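Local coordinates for enoyl-[acyl-carrier-protein] reductase [FMN] (Thermotoga maritima, PDB 5GVJ) that binds FMN and probably catalyses the NADH-dependent reduction of enoyl-acyl carrier protein in fatty acid synthesis, at residues 100-105 and 129-134; 92-97 and 111-116; 124-129 and 160-165. The protein carries 1 engineered substitution. All coordinates share one frame; numbering follows the deposited sequence.

Interaction 1: 100-105 and 129-134; sequences NPTKYI and ERAGAD
The Schellman motif that closes helix 122-130 packs against the beginning of helix 102-110, with Ala131 and Gly132 facing Thr102 and Ile105. No hydrogen bond joins the two segments, and they bury 184 Å² between them. Most of the contact is made by the two branches of Ile105. Its CG2 lies anti to the backbone N, and from there the methyl meets the turn's backbone, 3.3 Å from Ala131 O and 3.7 Å from Gly132 C. The longer branch reaches the side chain, where Ile105 CD1 touches Ala131 CB at 3.8 Å. That same CB also receives Thr102 CG2 at 3.6 Å, so the alanine methyl touches side chains about one helical turn apart. In the TIM-barrel family to which this protein belongs, helices 102-110 and 122-130 are consecutive outer helices, and the contact joins the first to the turn that follows the second. Gly132 has a phi of 110°, and its N bonds back to Glu129 O at 3.0 Å. A CB here would be forced against the carbonyl O of Ala131, a clash sufficient on its own to require glycine, and it would sit tightly against Ile105 CG2. Lys109 NZ, further along helix 102-110, binds Gly132 O and adds a hydrogen bond to this van der Waals contact. At the start of that helix an Asx turn fixes the backbone ahead of Thr102: Asn100 OD1 accepts from Thr102 N at 3.0 Å, the donor tilted 32° from the carbonyl plane.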
ATOM      1  N   ASN A 100     -17.929  14.318   0.645  1.00 29.86           N
ATOM      2  CA  ASN A 100     -18.779  13.766   1.686  1.00 26.11           C
ATOM      3  C   ASN A 100     -20.206  13.701   1.169  1.00 25.46           C
ATOM      4  O   ASN A 100     -20.802  14.759   0.911  1.00 27.73           O
ATOM      5  CB  ASN A 100     -18.700  14.640   2.935  1.00 28.53           C
ATOM      6  CG  ASN A 100     -19.418  14.040   4.117  1.00 29.64           C
ATOM      7  OD1 ASN A 100     -20.303  13.194   3.971  1.00 24.87           O
ATOM      8  ND2 ASN A 100     -19.032  14.476   5.315  1.00 29.45           N
ATOM      9  N   PRO A 101     -20.797  12.504   1.005  1.00 24.69           N
ATOM     10  CA  PRO A 101     -22.132  12.418   0.393  1.00 25.49           C
ATOM     11  C   PRO A 101     -23.242  12.326   1.424  1.00 24.47           C
ATOM     12  O   PRO A 101     -24.327  11.814   1.131  1.00 22.07           O
ATOM     13  CB  PRO A 101     -22.041  11.128  -0.428  1.00 23.44           C
ATOM     14  CG  PRO A 101     -21.180  10.238   0.451  1.00 23.72           C
ATOM     15  CD  PRO A 101     -20.219  11.167   1.219  1.00 25.36           C
ATOM     16  N   THR A 102     -22.964  12.809   2.637  1.00 23.83           N
ATOM     17  CA  THR A 102     -23.896  12.647   3.747  1.00 23.95           C
ATOM     18  C   THR A 102     -25.285  13.152   3.388  1.00 23.77           C
ATOM     19  O   THR A 102     -26.292  12.547   3.771  1.00 24.86           O
ATOM     20  CB  THR A 102     -23.365  13.386   4.979  1.00 25.08           C
ATOM     21  OG1 THR A 102     -22.204  12.705   5.481  1.00 23.95           O
ATOM     22  CG2 THR A 102     -24.434  13.469   6.064  1.00 24.56           C
ATOM     23  N   LYS A 103     -25.358  14.247   2.627  1.00 23.85           N
ATOM     24  CA  LYS A 103     -26.647  14.867   2.338  1.00 26.10           C
ATOM     25  C   LYS A 103     -27.578  13.948   1.557  1.00 28.48           C
ATOM     26  O   LYS A 103     -28.793  14.173   1.551  1.00 24.18           O
ATOM     27  CB  LYS A 103     -26.446  16.168   1.557  1.00 26.09           C
ATOM     28  CG  LYS A 103     -26.043  15.961   0.096  1.00 30.01           C
ATOM     29  CD  LYS A 103     -25.595  17.266  -0.559  1.00 33.80           C
ATOM     30  CE  LYS A 103     -26.690  18.329  -0.497  1.00 40.52           C
ATOM     31  NZ  LYS A 103     -27.869  18.020  -1.375  1.00 40.75           N
ATOM     32  N   TYR A 104     -27.046  12.921   0.897  1.00 25.94           N
ATOM     33  CA  TYR A 104     -27.880  12.028   0.099  1.00 23.21           C
ATOM     34  C   TYR A 104     -28.155  10.689   0.760  1.00 24.33           C
ATOM     35  O   TYR A 104     -29.031   9.954   0.288  1.00 24.42           O
ATOM     36  CB  TYR A 104     -27.216  11.737  -1.247  1.00 23.06           C
ATOM     37  CG  TYR A 104     -26.958  12.933  -2.111  1.00 26.46           C
ATOM     38  CD1 TYR A 104     -27.994  13.767  -2.508  1.00 22.47           C
ATOM     39  CD2 TYR A 104     -25.678  13.207  -2.566  1.00 23.15           C
ATOM     40  CE1 TYR A 104     -27.754  14.855  -3.316  1.00 26.10           C
ATOM     41  CE2 TYR A 104     -25.428  14.286  -3.374  1.00 26.94           C
ATOM     42  CZ  TYR A 104     -26.468  15.108  -3.754  1.00 29.36           C
ATOM     43  OH  TYR A 104     -26.209  16.184  -4.574  1.00 30.96           O
ATOM     44  N   ILE A 105     -27.401  10.331   1.800  1.00 21.92           N
ATOM     45  CA  ILE A 105     -27.435   8.959   2.301  1.00 21.12           C
ATOM     46  C   ILE A 105     -28.849   8.571   2.715  1.00 24.07           C
ATOM     47  O   ILE A 105     -29.353   7.501   2.346  1.00 22.59           O
ATOM     48  CB  ILE A 105     -26.444   8.790   3.466  1.00 22.32           C
ATOM     49  CG1 ILE A 105     -25.012   9.055   2.995  1.00 23.34           C
ATOM     50  CG2 ILE A 105     -26.594   7.412   4.090  1.00 21.56           C
ATOM     51  CD1 ILE A 105     -23.986   8.852   4.085  1.00 19.25           C
ATOM     52  N   GLU A 129     -20.159   6.492   8.219  1.00 18.46           N
ATOM     53  CA  GLU A 129     -20.790   5.460   9.041  1.00 17.12           C
ATOM     54  C   GLU A 129     -21.875   6.063   9.926  1.00 20.53           C
ATOM     55  O   GLU A 129     -23.000   5.551   9.985  1.00 23.22           O
ATOM     56  CB  GLU A 129     -19.763   4.726   9.910  1.00 18.57           C
ATOM     57  CG  GLU A 129     -20.420   3.616  10.720  1.00 16.36           C
ATOM     58  CD  GLU A 129     -19.470   2.822  11.588  1.00 21.40           C
ATOM     59  OE1 GLU A 129     -19.600   1.580  11.640  1.00 22.15           O
ATOM     60  OE2 GLU A 129     -18.608   3.435  12.229  1.00 18.63           O
ATOM     61  N   ARG A 130     -21.544   7.156  10.625  1.00 22.70           N
ATOM     62  CA  ARG A 130     -22.508   7.813  11.509  1.00 23.81           C
ATOM     63  C   ARG A 130     -23.758   8.234  10.747  1.00 26.00           C
ATOM     64  O   ARG A 130     -24.881   8.093  11.248  1.00 25.58           O
ATOM     65  CB  ARG A 130     -21.856   9.031  12.168  1.00 22.58           C
ATOM     66  CG  ARG A 130     -21.544   8.882  13.646  1.00 38.68           C
ATOM     67  CD  ARG A 130     -20.920  10.157  14.234  1.00 35.85           C
ATOM     68  NE  ARG A 130     -19.459  10.173  14.120  1.00 43.20           N
ATOM     69  CZ  ARG A 130     -18.765  11.061  13.406  1.00 47.10           C
ATOM     70  NH1 ARG A 130     -19.396  12.032  12.744  1.00 44.68           N
ATOM     71  NH2 ARG A 130     -17.438  10.982  13.357  1.00 39.56           N
ATOM     72  N   ALA A 131     -23.577   8.738   9.530  1.00 21.94           N
ATOM     73  CA  ALA A 131     -24.663   9.232   8.694  1.00 24.25           C
ATOM     74  C   ALA A 131     -25.436   8.122   7.984  1.00 24.21           C
ATOM     75  O   ALA A 131     -26.372   8.426   7.236  1.00 23.39           O
ATOM     76  CB  ALA A 131     -24.102  10.218   7.664  1.00 20.82           C
ATOM     77  N   GLY A 132     -25.073   6.856   8.182  1.00 19.15           N
ATOM     78  CA  GLY A 132     -25.870   5.742   7.718  1.00 18.67           C
ATOM     79  C   GLY A 132     -25.299   4.922   6.568  1.00 21.69           C
ATOM     80  O   GLY A 132     -26.012   4.073   6.027  1.00 17.97           O
ATOM     81  N   ALA A 133     -24.044   5.125   6.186  1.00 21.95           N
ATOM     82  CA  ALA A 133     -23.491   4.338   5.092  1.00 16.64           C
ATOM     83  C   ALA A 133     -23.568   2.846   5.407  1.00 15.21           C
ATOM     84  O   ALA A 133     -23.387   2.422   6.555  1.00 19.08           O
ATOM     85  CB  ALA A 133     -22.050   4.758   4.806  1.00 15.32           C
ATOM     86  N   ASP A 134     -23.848   2.047   4.375  1.00 17.56           N
ATOM     87  CA  ASP A 134     -23.913   0.598   4.537  1.00 15.73           C
ATOM     88  C   ASP A 134     -22.539  -0.040   4.509  1.00 16.16           C
ATOM     89  O   ASP A 134     -22.343  -1.098   5.108  1.00 18.23           O
ATOM     90  CB  ASP A 134     -24.784  -0.024   3.443  1.00 17.01           C
ATOM     91  CG  ASP A 134     -26.228   0.431   3.536  1.00 22.80           C
ATOM     92  OD1 ASP A 134     -26.957  -0.115   4.393  1.00 23.73           O
ATOM     93  OD2 ASP A 134     -26.623   1.345   2.789  1.00 19.58           O
TER

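Interaction 2: 92-97 and 111-116; sequences PVVTFG and NGTKVI
Lys114 N donates to Pro92 O, Val94 N to Lys114 O, and Ile116 N to Val94 O, each N-to-O distance being 2.9 Å. This ladder pairs strands 93-97 and 114-119 in parallel, their segment axes 20° apart, as the two strands of a beta-alpha-beta unit whose crossover is helix 102-110; the family is of the TIM-barrel type. Val94 uses both its N-H and its carbonyl on this neighbour, whereas Val93 and Thr95 turn their backbone bonds to strand 68-73. The middle bond is nearly straight at the acceptor, with a C=O...N angle of 172°. At the start of the ladder, Pro92 O also accepts from a water at 2.7 Å, and the same water donates to Gly112 O, linking the residue before one strand to the Schellman turn that ends helix 102-110. Near this end Thr113 OG1 is hydrogen-bonded to Val91 O.

Val93, Thr95, Lys114 and Ile116 lie on one face of the sheet, where Leu11 of helix 6-11 covers Val93 and Ile116. Val93 CG1 meets Ile116 CD1 there at 3.9 Å. Thr95 OG1 is bonded to Asn71 OD1, and its side chain is about 5 Å from that of Gln191, a residue of the FMN site. The opposite face, with Val94 and Val115, is covered in part by Leu108 of helix 102-110. Val94 CG1 is anti to the backbone N (chi1 175°) and sits 3.7 Å above the plane of the Phe96 ring, offset toward its rim, while Val94 CG2, beside the backbone N, meets Thr113 CG2 at 3.7 Å. The edge of that ring receives Val115 CG1 in plane, 3.8 Å from Phe96 CE2.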
ATOM      1  N   PRO A  92     -29.762  -0.689  -7.106  1.00 14.92           N
ATOM      2  CA  PRO A  92     -29.562  -1.392  -5.828  1.00 21.11           C
ATOM      3  C   PRO A  92     -28.427  -0.826  -4.992  1.00 16.14           C
ATOM      4  O   PRO A  92     -28.491  -0.910  -3.761  1.00 18.03           O
ATOM      5  CB  PRO A  92     -29.264  -2.840  -6.251  1.00 19.96           C
ATOM      6  CG  PRO A  92     -29.584  -2.923  -7.684  1.00 17.44           C
ATOM      7  CD  PRO A  92     -29.479  -1.552  -8.263  1.00 17.10           C
ATOM      8  N   VAL A  93     -27.392  -0.266  -5.618  1.00 18.67           N
ATOM      9  CA  VAL A  93     -26.162   0.139  -4.937  1.00 16.16           C
ATOM     10  C   VAL A  93     -25.694   1.457  -5.536  1.00 17.73           C
ATOM     11  O   VAL A  93     -25.632   1.595  -6.760  1.00 14.44           O
ATOM     12  CB  VAL A  93     -25.044  -0.914  -5.074  1.00 15.12           C
ATOM     13  CG1 VAL A  93     -23.801  -0.470  -4.280  1.00 14.55           C
ATOM     14  CG2 VAL A  93     -25.529  -2.288  -4.626  1.00 16.89           C
ATOM     15  N   VAL A  94     -25.364   2.428  -4.685  1.00 16.87           N
ATOM     16  CA  VAL A  94     -24.798   3.688  -5.153  1.00 15.07           C
ATOM     17  C   VAL A  94     -23.488   3.939  -4.419  1.00 15.25           C
ATOM     18  O   VAL A  94     -23.442   3.891  -3.184  1.00 16.91           O
ATOM     19  CB  VAL A  94     -25.774   4.868  -4.985  1.00 18.23           C
ATOM     20  CG1 VAL A  94     -25.097   6.185  -5.361  1.00 17.62           C
ATOM     21  CG2 VAL A  94     -26.995   4.652  -5.889  1.00 17.00           C
ATOM     22  N   THR A  95     -22.420   4.168  -5.181  1.00 18.81           N
ATOM     23  CA  THR A  95     -21.149   4.627  -4.641  1.00 17.13           C
ATOM     24  C   THR A  95     -21.008   6.109  -4.945  1.00 19.95           C
ATOM     25  O   THR A  95     -21.641   6.636  -5.864  1.00 16.52           O
ATOM     26  CB  THR A  95     -19.944   3.861  -5.219  1.00 16.07           C
ATOM     27  OG1 THR A  95     -19.763   4.166  -6.606  1.00 17.70           O
ATOM     28  CG2 THR A  95     -20.095   2.358  -5.047  1.00 18.42           C
ATOM     29  N   PHE A  96     -20.177   6.782  -4.147  1.00 15.73           N
ATOM     30  CA  PHE A  96     -19.937   8.207  -4.297  1.00 18.55           C
ATOM     31  C   PHE A  96     -18.444   8.470  -4.358  1.00 23.79           C
ATOM     32  O   PHE A  96     -17.649   7.760  -3.735  1.00 25.83           O
ATOM     33  CB  PHE A  96     -20.530   9.016  -3.137  1.00 19.74           C
ATOM     34  CG  PHE A  96     -22.021   9.129  -3.169  1.00 19.55           C
ATOM     35  CD1 PHE A  96     -22.639  10.092  -3.949  1.00 19.42           C
ATOM     36  CD2 PHE A  96     -22.811   8.283  -2.402  1.00 20.02           C
ATOM     37  CE1 PHE A  96     -24.020  10.210  -3.969  1.00 18.81           C
ATOM     38  CE2 PHE A  96     -24.182   8.391  -2.420  1.00 16.96           C
ATOM     39  CZ  PHE A  96     -24.790   9.362  -3.205  1.00 20.75           C
ATOM     40  N   GLY A  97     -18.066   9.502  -5.111  1.00 24.33           N
ATOM     41  CA  GLY A  97     -16.703   9.976  -5.104  1.00 27.97           C
ATOM     42  C   GLY A  97     -16.655  11.483  -4.945  1.00 31.42           C
ATOM     43  O   GLY A  97     -17.635  12.193  -5.184  1.00 29.88           O
ATOM     44  N   ASN A 111     -35.137   4.495   0.566  1.00 20.62           N
ATOM     45  CA  ASN A 111     -35.728   3.839  -0.593  1.00 22.28           C
ATOM     46  C   ASN A 111     -35.065   2.500  -0.936  1.00 25.32           C
ATOM     47  O   ASN A 111     -35.299   1.966  -2.026  1.00 26.06           O
ATOM     48  CB  ASN A 111     -35.710   4.803  -1.779  1.00 18.77           C
ATOM     49  CG  ASN A 111     -36.771   5.899  -1.633  1.00 22.80           C
ATOM     50  OD1 ASN A 111     -37.946   5.664  -1.921  1.00 24.15           O
ATOM     51  ND2 ASN A 111     -36.369   7.080  -1.161  1.00 20.09           N
ATOM     52  N   GLY A 112     -34.273   1.937  -0.024  1.00 26.60           N
ATOM     53  CA  GLY A 112     -33.748   0.588  -0.172  1.00 28.30           C
ATOM     54  C   GLY A 112     -32.425   0.462  -0.899  1.00 28.52           C
ATOM     55  O   GLY A 112     -31.986  -0.664  -1.165  1.00 26.32           O
ATOM     56  N   THR A 113     -31.784   1.572  -1.241  1.00 27.02           N
ATOM     57  CA  THR A 113     -30.494   1.529  -1.910  1.00 22.44           C
ATOM     58  C   THR A 113     -29.382   1.334  -0.881  1.00 22.00           C
ATOM     59  O   THR A 113     -29.430   1.904   0.213  1.00 23.24           O
ATOM     60  CB  THR A 113     -30.290   2.826  -2.696  1.00 24.12           C
ATOM     61  OG1 THR A 113     -31.246   2.884  -3.761  1.00 30.10           O
ATOM     62  CG2 THR A 113     -28.890   2.912  -3.279  1.00 21.06           C
ATOM     63  N   LYS A 114     -28.391   0.499  -1.212  1.00 21.48           N
ATOM     64  CA  LYS A 114     -27.188   0.382  -0.384  1.00 15.95           C
ATOM     65  C   LYS A 114     -26.212   1.478  -0.790  1.00 20.00           C
ATOM     66  O   LYS A 114     -25.928   1.652  -1.981  1.00 19.15           O
ATOM     67  CB  LYS A 114     -26.532  -0.990  -0.525  1.00 17.70           C
ATOM     68  CG  LYS A 114     -27.464  -2.173  -0.249  1.00 21.04           C
ATOM     69  CD  LYS A 114     -27.969  -2.148   1.187  1.00 27.60           C
ATOM     70  CE  LYS A 114     -28.629  -3.473   1.556  1.00 32.37           C
ATOM     71  NZ  LYS A 114     -29.637  -3.889   0.548  1.00 35.91           N
ATOM     72  N   VAL A 115     -25.704   2.219   0.194  1.00 18.14           N
ATOM     73  CA  VAL A 115     -24.899   3.410  -0.056  1.00 15.08           C
ATOM     74  C   VAL A 115     -23.474   3.137   0.405  1.00 16.26           C
ATOM     75  O   VAL A 115     -23.251   2.775   1.567  1.00 13.10           O
ATOM     76  CB  VAL A 115     -25.491   4.637   0.650  1.00 19.55           C
ATOM     77  CG1 VAL A 115     -24.652   5.864   0.366  1.00 18.74           C
ATOM     78  CG2 VAL A 115     -26.948   4.849   0.187  1.00 15.69           C
ATOM     79  N   ILE A 116     -22.513   3.299  -0.506  1.00 17.46           N
ATOM     80  CA  ILE A 116     -21.114   2.978  -0.217  1.00 16.01           C
ATOM     81  C   ILE A 116     -20.226   4.139  -0.652  1.00 18.38           C
ATOM     82  O   ILE A 116     -19.750   4.147  -1.795  1.00 16.71           O
ATOM     83  CB  ILE A 116     -20.683   1.674  -0.914  1.00 18.15           C
ATOM     84  CG1 ILE A 116     -21.642   0.537  -0.561  1.00 14.62           C
ATOM     85  CG2 ILE A 116     -19.260   1.275  -0.468  1.00 16.44           C
ATOM     86  CD1 ILE A 116     -21.307  -0.791  -1.235  1.00 14.62           C
TER
HETATM   87  O   HOH W   1     -30.370  -2.367  -2.533  1.00 24.51           O

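Interaction 3: 124-129 and 160-165; sequences LARMVE and SRSVNI
Ser162, in the last turn of helix 152-162, lies beside Arg126, whose NH1 is 3.3 Å from Ser162 OG, with the hydroxyl near the plane of the guanidinium at its edge. Asp122 ties the pair together from outside: its carboxylate makes a salt bridge with Arg126 NH1 and a hydrogen bond with Ser162 OG. The carbonyl O of Ser162 accepts a hydrogen bond from a water that also donates to Glu129 OE2 at 2.9 Å. Val163 follows as the chain leaves the helix, and its CB and CG1 both lie 3.4 Å from Glu129 OE2, with CG1 reaching on toward Ala125 CB. Here two outer helices of the barrel, 122-130 and 152-162, are joined at the loop leading into strand 167-170, and Arg161, just before Ser162, pairs with Glu300 and Asp175 of the second subunit. Glu129 spans to this loop because its CG is anti to the backbone N (chi1 -178°) and the chain runs extended beyond. Asn164 N donates to Glu129 OE1 at 2.8 Å, from the syn side and 22° out of the carboxylate plane. Ile165 N reaches the same oxygen at 3.2 Å from the anti side, 35° out of plane, and the two bonds grip OE1, and with the water on OE2 they probably limit the carboxylate's rotation. An alanine in place of Glu129 would probably leave both N-H groups without their shared acceptor and the bridging water without one of its two holds. Ile165 CD1 packs against Glu129 CB at 4.0 Å, and its CG2 flanks OE1 at 3.7 Å.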
ATOM      1  N   LEU A 124     -13.313  10.665   7.505  1.00 27.54           N
ATOM      2  CA  LEU A 124     -14.481  10.620   6.628  1.00 24.82           C
ATOM      3  C   LEU A 124     -15.216   9.296   6.772  1.00 22.65           C
ATOM      4  O   LEU A 124     -16.452   9.270   6.821  1.00 24.03           O
ATOM      5  CB  LEU A 124     -14.086  10.863   5.168  1.00 24.75           C
ATOM      6  CG  LEU A 124     -15.259  10.864   4.181  1.00 23.44           C
ATOM      7  CD1 LEU A 124     -16.310  11.901   4.575  1.00 28.47           C
ATOM      8  CD2 LEU A 124     -14.812  11.094   2.736  1.00 25.10           C
ATOM      9  N   ALA A 125     -14.474   8.188   6.858  1.00 21.91           N
ATOM     10  CA  ALA A 125     -15.116   6.891   7.050  1.00 20.02           C
ATOM     11  C   ALA A 125     -16.014   6.898   8.278  1.00 21.85           C
ATOM     12  O   ALA A 125     -17.173   6.474   8.217  1.00 20.45           O
ATOM     13  CB  ALA A 125     -14.065   5.784   7.160  1.00 21.33           C
ATOM     14  N   ARG A 126     -15.500   7.371   9.415  1.00 21.87           N
ATOM     15  CA  ARG A 126     -16.338   7.390  10.609  1.00 22.28           C
ATOM     16  C   ARG A 126     -17.539   8.312  10.435  1.00 22.23           C
ATOM     17  O   ARG A 126     -18.635   8.007  10.914  1.00 21.67           O
ATOM     18  CB  ARG A 126     -15.532   7.801  11.838  1.00 27.02           C
ATOM     19  CG  ARG A 126     -14.375   6.907  12.157  1.00 24.00           C
ATOM     20  CD  ARG A 126     -13.888   7.254  13.541  1.00 34.98           C
ATOM     21  NE  ARG A 126     -13.077   8.459  13.478  1.00 39.17           N
ATOM     22  CZ  ARG A 126     -11.758   8.466  13.341  1.00 43.49           C
ATOM     23  NH1 ARG A 126     -11.091   7.320  13.303  1.00 42.28           N
ATOM     24  NH2 ARG A 126     -11.107   9.625  13.276  1.00 46.87           N
ATOM     25  N   MET A 127     -17.354   9.440   9.747  1.00 22.51           N
ATOM     26  CA  MET A 127     -18.466  10.361   9.516  1.00 25.53           C
ATOM     27  C   MET A 127     -19.578   9.707   8.700  1.00 26.45           C
ATOM     28  O   MET A 127     -20.762   9.808   9.049  1.00 21.35           O
ATOM     29  CB  MET A 127     -17.957  11.621   8.817  1.00 27.25           C
ATOM     30  CG  MET A 127     -16.985  12.441   9.670  1.00 30.34           C
ATOM     31  SD  MET A 127     -16.644  14.079   8.984  1.00 40.87           S
ATOM     32  CE  MET A 127     -15.550  13.743   7.620  1.00 31.66           C
ATOM     33  N   VAL A 128     -19.223   9.028   7.604  1.00 22.46           N
ATOM     34  CA  VAL A 128     -20.272   8.468   6.754  1.00 20.19           C
ATOM     35  C   VAL A 128     -20.917   7.254   7.418  1.00 21.55           C
ATOM     36  O   VAL A 128     -22.119   7.009   7.238  1.00 19.12           O
ATOM     37  CB  VAL A 128     -19.730   8.142   5.347  1.00 22.77           C
ATOM     38  CG1 VAL A 128     -19.191   9.400   4.669  1.00 21.64           C
ATOM     39  CG2 VAL A 128     -18.655   7.083   5.409  1.00 20.58           C
ATOM     40  N   GLU A 129     -20.159   6.492   8.219  1.00 18.46           N
ATOM     41  CA  GLU A 129     -20.790   5.460   9.041  1.00 17.12           C
ATOM     42  C   GLU A 129     -21.875   6.063   9.926  1.00 20.53           C
ATOM     43  O   GLU A 129     -23.000   5.551   9.985  1.00 23.22           O
ATOM     44  CB  GLU A 129     -19.763   4.726   9.910  1.00 18.57           C
ATOM     45  CG  GLU A 129     -20.420   3.616  10.720  1.00 16.36           C
ATOM     46  CD  GLU A 129     -19.470   2.822  11.588  1.00 21.40           C
ATOM     47  OE1 GLU A 129     -19.600   1.580  11.640  1.00 22.15           O
ATOM     48  OE2 GLU A 129     -18.608   3.435  12.229  1.00 18.63           O
ATOM     49  N   SER A 160     -10.722  -0.029   8.662  1.00 12.60           N
ATOM     50  CA  SER A 160     -11.458  -1.188   9.157  1.00 14.02           C
ATOM     51  C   SER A 160     -11.475  -1.234  10.682  1.00 17.70           C
ATOM     52  O   SER A 160     -12.461  -1.675  11.281  1.00 17.69           O
ATOM     53  CB  SER A 160     -10.881  -2.482   8.581  1.00 15.70           C
ATOM     54  OG  SER A 160      -9.517  -2.649   8.919  1.00 22.42           O
ATOM     55  N   ARG A 161     -10.407  -0.780  11.328  1.00 14.94           N
ATOM     56  CA  ARG A 161     -10.413  -0.735  12.787  1.00 18.78           C
ATOM     57  C   ARG A 161     -11.348   0.338  13.333  1.00 22.07           C
ATOM     58  O   ARG A 161     -11.792   0.223  14.483  1.00 22.62           O
ATOM     59  CB  ARG A 161      -8.998  -0.504  13.304  1.00 21.39           C
ATOM     60  CG  ARG A 161      -8.077  -1.673  13.046  1.00 18.22           C
ATOM     61  CD  ARG A 161      -6.728  -1.425  13.679  1.00 20.27           C
ATOM     62  NE  ARG A 161      -5.747  -2.427  13.273  1.00 19.02           N
ATOM     63  CZ  ARG A 161      -5.452  -3.516  13.977  1.00 24.46           C
ATOM     64  NH1 ARG A 161      -6.068  -3.755  15.130  1.00 22.69           N
ATOM     65  NH2 ARG A 161      -4.530  -4.356  13.533  1.00 23.25           N
ATOM     66  N   SER A 162     -11.665   1.365  12.539  1.00 16.57           N
ATOM     67  CA  SER A 162     -12.438   2.501  13.030  1.00 18.72           C
ATOM     68  C   SER A 162     -13.944   2.347  12.882  1.00 19.25           C
ATOM     69  O   SER A 162     -14.679   3.054  13.577  1.00 19.59           O
ATOM     70  CB  SER A 162     -12.040   3.783  12.303  1.00 19.21           C
ATOM     71  OG  SER A 162     -10.696   4.127  12.538  1.00 24.72           O
ATOM     72  N   VAL A 163     -14.430   1.492  11.977  1.00 17.64           N
ATOM     73  CA  VAL A 163     -15.866   1.367  11.742  1.00 17.04           C
ATOM     74  C   VAL A 163     -16.299  -0.073  11.980  1.00 23.66           C
ATOM     75  O   VAL A 163     -15.491  -1.007  11.970  1.00 23.45           O
ATOM     76  CB  VAL A 163     -16.263   1.816  10.320  1.00 17.31           C
ATOM     77  CG1 VAL A 163     -15.913   3.283  10.119  1.00 19.53           C
ATOM     78  CG2 VAL A 163     -15.564   0.943   9.266  1.00 15.92           C
ATOM     79  N   ASN A 164     -17.603  -0.252  12.195  1.00 17.82           N
ATOM     80  CA  ASN A 164     -18.161  -1.594  12.246  1.00 18.68           C
ATOM     81  C   ASN A 164     -18.778  -2.043  10.924  1.00 18.42           C
ATOM     82  O   ASN A 164     -18.954  -3.251  10.728  1.00 19.20           O
ATOM     83  CB  ASN A 164     -19.210  -1.700  13.362  1.00 21.55           C
ATOM     84  CG  ASN A 164     -18.588  -1.883  14.729  1.00 27.40           C
ATOM     85  OD1 ASN A 164     -17.679  -2.690  14.899  1.00 31.54           O
ATOM     86  ND2 ASN A 164     -19.070  -1.128  15.713  1.00 25.67           N
ATOM     87  N   ILE A 165     -19.112  -1.119  10.024  1.00 16.39           N
ATOM     88  CA  ILE A 165     -19.680  -1.481   8.721  1.00 16.77           C
ATOM     89  C   ILE A 165     -18.569  -2.095   7.876  1.00 17.53           C
ATOM     90  O   ILE A 165     -17.388  -1.852   8.160  1.00 17.13           O
ATOM     91  CB  ILE A 165     -20.305  -0.272   8.008  1.00 15.09           C
ATOM     92  CG1 ILE A 165     -19.292   0.867   7.871  1.00 16.47           C
ATOM     93  CG2 ILE A 165     -21.544   0.212   8.751  1.00 19.52           C
ATOM     94  CD1 ILE A 165     -19.756   1.992   6.964  1.00 16.89           C
TER
HETATM   95  O   HOH W   2     -17.483   2.899  14.800  1.00 31.03           O

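Interaction 2 is the buried one, its centre about 13 Å from that of the chain; interactions 1 and 3 lie at about 18 and 19 Å and are partly buried. Their chemistry follows their place in the fold. Main-chain bonds join adjacent strands in interaction 2, methyl contacts, one of them against a carbonyl, make up interaction 1 between helix start and helix end, and a carboxylate holds a loop's N-H groups in interaction 3. Interactions 1 and 3 share helix 122-130 and Glu129, and Ala133 O of the first touches Ile165 CG2 of the third. Interaction 1 also reaches the sheet: Asp134 OD2 bonds Val115 N, and Pro101 packs on Phe96. Interactions 2 and 3 do not touch.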